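Local coordinates for kelch domain-containing protein (Colletotrichum graminicola M1.001, PDB 5C86) that probably oxidises alcohols at a copper site, as a fungal alcohol oxidase of the galactose oxidase and glyoxal oxidase family built on a kelch beta-propeller, at residues Lys158-Gln170 and Ser195-Asn209. Numbering follows the deposited sequence. Where two conformers were deposited one is given.
Sequences KLAGCPVKPLVMQ and SKKMNWYDTKGTGSN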
loop_
_atom_site.group_PDB
_atom_site.type_symbol
_atom_site.label_atom_id
_atom_site.label_comp_id
_atom_site.label_asym_id
_atom_site.label_seq_id
_atom_site.Cartn_x
_atom_site.Cartn_y
_atom_site.Cartn_z
ATOM N N LYS A 158 -11.540 17.021 13.725
ATOM C CA LYS A 158 -10.212 17.505 13.883
ATOM C C LYS A 158 -9.626 17.104 15.168
ATOM O O LYS A 158 -10.305 17.056 16.201
ATOM C CB LYS A 158 -10.152 19.054 13.744
ATOM C CG LYS A 158 -10.620 19.466 12.377
ATOM C CD LYS A 158 -10.452 20.928 12.046
ATOM C CE LYS A 158 -11.454 21.729 12.894
ATOM N NZ LYS A 158 -11.618 22.988 12.137
ATOM N N LEU A 159 -8.329 16.781 15.171
ATOM C CA LEU A 159 -7.685 16.361 16.352
ATOM C C LEU A 159 -6.663 17.447 16.719
ATOM O O LEU A 159 -5.567 17.553 16.137
ATOM C CB LEU A 159 -6.977 15.039 16.118
ATOM C CG LEU A 159 -7.951 13.879 15.887
ATOM C CD1 LEU A 159 -7.216 12.654 15.261
ATOM C CD2 LEU A 159 -8.696 13.493 17.179
ATOM N N ALA A 160 -7.032 18.329 17.669
ATOM C CA ALA A 160 -6.117 19.403 18.096
ATOM C C ALA A 160 -4.747 18.904 18.503
ATOM O O ALA A 160 -3.703 19.611 18.321
ATOM C CB ALA A 160 -6.755 20.190 19.263
ATOM N N GLY A 161 -4.681 17.692 19.052
ATOM C CA GLY A 161 -3.427 17.150 19.488
ATOM C C GLY A 161 -2.611 16.467 18.403
ATOM O O GLY A 161 -1.536 15.928 18.722
ATOM N N CYS A 162 -3.119 16.537 17.170
ATOM C CA CYS A 162 -2.396 15.963 15.968
ATOM C C CYS A 162 -2.105 16.988 14.879
ATOM O O CYS A 162 -2.629 16.913 13.788
ATOM C CB CYS A 162 -3.216 14.826 15.367
ATOM S SG CYS A 162 -3.638 13.485 16.491
ATOM N N PRO A 163 -1.248 17.976 15.194
ATOM C CA PRO A 163 -0.804 18.950 14.290
ATOM C C PRO A 163 0.126 18.342 13.269
ATOM O O PRO A 163 0.879 17.404 13.582
ATOM C CB PRO A 163 0.023 19.894 15.206
ATOM C CG PRO A 163 0.548 19.048 16.270
ATOM C CD PRO A 163 -0.642 18.154 16.533
ATOM N N VAL A 164 0.106 18.891 12.072
ATOM C CA VAL A 164 1.022 18.455 11.052
ATOM C C VAL A 164 2.447 18.947 11.247
ATOM O O VAL A 164 3.392 18.359 10.704
ATOM C CB VAL A 164 0.471 18.770 9.638
ATOM C CG1 VAL A 164 0.551 20.245 9.311
ATOM C CG2 VAL A 164 1.176 17.952 8.584
ATOM N N LYS A 165 2.661 20.094 11.934
ATOM C CA LYS A 165 3.991 20.654 12.013
ATOM C C LYS A 165 5.121 19.704 12.292
ATOM O O LYS A 165 6.140 19.762 11.561
ATOM C CB LYS A 165 4.055 21.833 13.017
ATOM C CG LYS A 165 5.356 22.640 12.996
ATOM C CD LYS A 165 5.205 23.812 14.047
ATOM C CE LYS A 165 6.500 24.552 14.264
ATOM N NZ LYS A 165 6.970 25.139 12.983
ATOM N N PRO A 166 4.994 18.770 13.306
ATOM C CA PRO A 166 6.122 17.902 13.665
ATOM C C PRO A 166 6.650 17.057 12.471
ATOM O O PRO A 166 7.793 16.694 12.483
ATOM C CB PRO A 166 5.574 16.983 14.786
ATOM C CG PRO A 166 4.427 17.726 15.322
ATOM C CD PRO A 166 3.872 18.592 14.246
ATOM N N LEU A 167 5.772 16.716 11.530
ATOM C CA LEU A 167 6.231 15.819 10.385
ATOM C C LEU A 167 6.662 16.596 9.178
ATOM O O LEU A 167 7.212 15.994 8.254
ATOM C CB LEU A 167 5.119 14.840 10.027
ATOM C CG LEU A 167 3.814 15.357 9.387
ATOM C CD1 LEU A 167 3.937 15.811 7.952
ATOM C CD2 LEU A 167 2.757 14.262 9.489
ATOM N N VAL A 168 6.573 17.934 9.130
ATOM C CA VAL A 168 6.857 18.612 7.874
ATOM C C VAL A 168 8.361 18.516 7.575
ATOM O O VAL A 168 9.242 18.724 8.414
ATOM C CB VAL A 168 6.379 20.074 7.971
ATOM C CG1 VAL A 168 6.738 20.902 6.755
ATOM C CG2 VAL A 168 4.895 20.149 8.269
ATOM N N MET A 169 8.695 18.222 6.309
ATOM C CA MET A 169 10.091 18.163 5.888
ATOM C C MET A 169 10.709 19.574 5.859
ATOM O O MET A 169 10.005 20.570 5.798
ATOM C CB MET A 169 10.181 17.634 4.465
ATOM C CG MET A 169 9.532 16.277 4.310
ATOM S SD MET A 169 10.553 15.178 3.374
ATOM C CE MET A 169 11.354 16.161 2.098
ATOM N N GLN A 170 12.033 19.594 5.801
ATOM C CA GLN A 170 12.766 20.865 5.863
ATOM C C GLN A 170 12.650 21.671 4.570
ATOM O O GLN A 170 12.663 22.874 4.632
ATOM C CB GLN A 170 14.249 20.573 6.191
ATOM C CG GLN A 170 14.608 20.173 7.607
ATOM C CD GLN A 170 16.122 20.173 7.890
ATOM O OE1 GLN A 170 16.908 20.819 7.198
ATOM N NE2 GLN A 170 16.524 19.444 8.917
ATOM N N SER A 195 9.972 12.806 6.450
ATOM C CA SER A 195 10.915 13.605 7.292
ATOM C C SER A 195 11.766 12.625 8.105
ATOM O O SER A 195 11.294 11.603 8.567
ATOM C CB SER A 195 10.113 14.426 8.280
ATOM O OG SER A 195 10.990 15.150 9.146
ATOM N N LYS A 196 12.992 13.015 8.389
ATOM C CA LYS A 196 13.869 12.259 9.216
ATOM C C LYS A 196 13.395 12.262 10.666
ATOM O O LYS A 196 13.806 11.367 11.420
ATOM C CB LYS A 196 15.341 12.777 9.135
ATOM C CG LYS A 196 15.529 14.162 9.658
ATOM C CD LYS A 196 16.882 14.644 9.132
ATOM C CE LYS A 196 17.235 16.030 9.521
ATOM N NZ LYS A 196 18.420 16.394 8.652
ATOM N N LYS A 197 12.557 13.205 11.061
ATOM C CA LYS A 197 11.912 13.241 12.366
ATOM C C LYS A 197 10.628 12.428 12.340
ATOM O O LYS A 197 9.666 12.807 11.651
ATOM C CB LYS A 197 11.555 14.669 12.744
ATOM C CG LYS A 197 12.805 15.473 13.041
ATOM C CD LYS A 197 12.488 16.924 13.328
ATOM C CE LYS A 197 12.338 17.775 12.098
ATOM N NZ LYS A 197 11.171 18.713 12.212
ATOM N N MET A 198 10.637 11.287 13.051
ATOM C CA MET A 198 9.447 10.449 13.187
ATOM C C MET A 198 8.624 10.863 14.399
ATOM O O MET A 198 9.201 11.300 15.398
ATOM C CB MET A 198 9.860 8.989 13.343
ATOM C CG MET A 198 10.874 8.529 12.302
ATOM S SD MET A 198 11.214 6.764 12.293
ATOM C CE MET A 198 12.062 6.540 13.853
ATOM N N ASN A 199 7.333 10.655 14.356
ATOM C CA ASN A 199 6.400 11.135 15.398
ATOM C C ASN A 199 5.310 10.139 15.606
ATOM O O ASN A 199 4.733 9.607 14.637
ATOM C CB ASN A 199 5.799 12.420 14.995
ATOM C CG ASN A 199 6.823 13.563 14.975
ATOM O OD1 ASN A 199 7.146 14.132 16.044
ATOM N ND2 ASN A 199 7.397 13.836 13.845
ATOM N N TRP A 200 4.952 9.935 16.875
ATOM C CA TRP A 200 3.744 9.250 17.187
ATOM C C TRP A 200 2.556 10.165 17.249
ATOM O O TRP A 200 2.703 11.276 17.730
ATOM C CB TRP A 200 3.888 8.584 18.565
ATOM C CG TRP A 200 4.765 7.452 18.639
ATOM C CD1 TRP A 200 6.011 7.398 19.151
ATOM C CD2 TRP A 200 4.468 6.115 18.158
ATOM N NE1 TRP A 200 6.510 6.125 19.070
ATOM C CE2 TRP A 200 5.569 5.335 18.453
ATOM C CE3 TRP A 200 3.368 5.528 17.526
ATOM C CZ2 TRP A 200 5.657 3.987 18.090
ATOM C CZ3 TRP A 200 3.465 4.155 17.199
ATOM C CH2 TRP A 200 4.590 3.436 17.500
ATOM N N TYR A 201 1.406 9.714 16.738
ATOM C CA TYR A 201 0.126 10.359 16.842
ATOM C C TYR A 201 -0.834 9.410 17.511
ATOM O O TYR A 201 -0.755 8.168 17.346
ATOM C CB TYR A 201 -0.450 10.751 15.512
ATOM C CG TYR A 201 0.318 11.873 14.831
ATOM C CD1 TYR A 201 -0.037 13.185 15.074
ATOM C CD2 TYR A 201 1.394 11.642 13.981
ATOM C CE1 TYR A 201 0.658 14.235 14.477
ATOM C CE2 TYR A 201 2.082 12.678 13.395
ATOM C CZ TYR A 201 1.727 13.989 13.657
ATOM O OH TYR A 201 2.362 15.081 13.067
ATOM N N ASP A 202 -1.715 9.971 18.355
ATOM C CA ASP A 202 -2.782 9.235 19.000
ATOM C C ASP A 202 -4.028 9.810 18.443
ATOM O O ASP A 202 -4.207 11.039 18.410
ATOM C CB ASP A 202 -2.699 9.444 20.518
ATOM C CG ASP A 202 -3.765 8.656 21.309
ATOM O OD1 ASP A 202 -4.689 8.060 20.760
ATOM O OD2 ASP A 202 -3.638 8.692 22.549
ATOM N N THR A 203 -4.886 8.956 17.917
ATOM C CA THR A 203 -6.052 9.334 17.240
ATOM C C THR A 203 -7.294 9.300 18.136
ATOM O O THR A 203 -8.388 9.509 17.607
ATOM C CB THR A 203 -6.324 8.470 15.985
ATOM O OG1 THR A 203 -6.580 7.125 16.404
ATOM C CG2 THR A 203 -5.085 8.551 15.013
ATOM N N LYS A 204 -7.119 9.009 19.407
ATOM C CA LYS A 204 -8.286 8.859 20.298
ATOM C C LYS A 204 -8.540 10.259 20.937
ATOM O O LYS A 204 -7.607 11.069 21.093
ATOM C CB LYS A 204 -7.972 7.854 21.367
ATOM C CG LYS A 204 -7.710 6.429 20.878
ATOM C CD LYS A 204 -7.636 5.471 22.065
ATOM C CE LYS A 204 -6.582 5.724 23.121
ATOM N NZ LYS A 204 -5.202 5.982 22.671
ATOM N N GLY A 205 -9.787 10.542 21.294
ATOM C CA GLY A 205 -10.072 11.767 22.106
ATOM C C GLY A 205 -9.834 13.015 21.264
ATOM O O GLY A 205 -10.351 13.113 20.135
ATOM N N THR A 206 -9.049 13.940 21.820
ATOM C CA THR A 206 -8.684 15.149 21.137
ATOM C C THR A 206 -7.293 15.004 20.469
ATOM O O THR A 206 -6.762 15.948 19.845
ATOM C CB THR A 206 -8.718 16.422 22.070
ATOM O OG1 THR A 206 -7.756 16.291 23.083
ATOM C CG2 THR A 206 -10.061 16.560 22.755
ATOM N N GLY A 207 -6.693 13.826 20.586
ATOM C CA GLY A 207 -5.424 13.554 19.939
ATOM C C GLY A 207 -4.229 13.911 20.749
ATOM O O GLY A 207 -4.274 14.645 21.757
ATOM N N SER A 208 -3.102 13.419 20.291
ATOM C CA SER A 208 -1.875 13.741 20.912
ATOM C C SER A 208 -0.761 13.367 19.940
ATOM O O SER A 208 -1.026 12.678 18.908
ATOM C CB SER A 208 -1.771 13.013 22.255
ATOM O OG SER A 208 -1.184 11.748 22.106
ATOM N N ASN A 209 0.433 13.866 20.219
ATOM C CA ASN A 209 1.621 13.571 19.421
ATOM C C ASN A 209 2.816 13.670 20.230
ATOM O O ASN A 209 2.830 14.411 21.225
ATOM C CB ASN A 209 1.716 14.497 18.189
ATOM C CG ASN A 209 2.136 15.940 18.548
ATOM O OD1 ASN A 209 3.308 16.301 18.506
ATOM N ND2 ASN A 209 1.173 16.734 18.912
HETATM O O HOH W 1 9.685 16.959 10.551
HETATM O O HOH W 2 9.427 17.460 14.639
HETATM O O HOH W 3 7.268 13.603 6.926
#
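Y201, on strand 197-202, points its side chain at C162, P163 and L167 of the loop. CB leaves the strand toward the loop, with CG beside the backbone N (chi1 -69°). Y201 CD1 then meets C162 CB at 3.6 Å, while C162 SG sits at the ring edge, a Cys sulfur-aromatic contact. Next along that edge, Y201 CE1 comes to 3.3 Å from P163 O. At the tip, Y201 OH donates to the same P163 O over 2.8 Å, in the carbonyl plane, so the one oxygen is met by both ring edge and hydroxyl. The L167 side chain crosses the tyrosine at about a right angle and puts CD2 3.7 Å from Y201 OH. I134 of the neighbouring sheet also touches this tyrosine.

The loop leaves the outermost strand 155-158 of one four-stranded propeller blade and runs along strand 197-202 of the next blade and past the start of strand 208-214, on its way to that blade's first strand, 181-183. Where it passes the type II' turn K204-G207 that joins those two strands, G161 N donates to T206 O (161° at the hydrogen), and N209 ND2 returns a straight bond of 2.8 Å to G161 O, coming from above the carbonyl plane. L159 drops CD2 against G205 O.

Farther along, P166 lays CB 3.5 Å from N199 OD1; the ND2 of that amide gives P166 O a weak, bent bond and has Q191 as its stronger partner. Two waters also donate to P166 O, one of them joining V168 O, S195 OG and K197 NZ as well, and a third water links L167 O to S195 N.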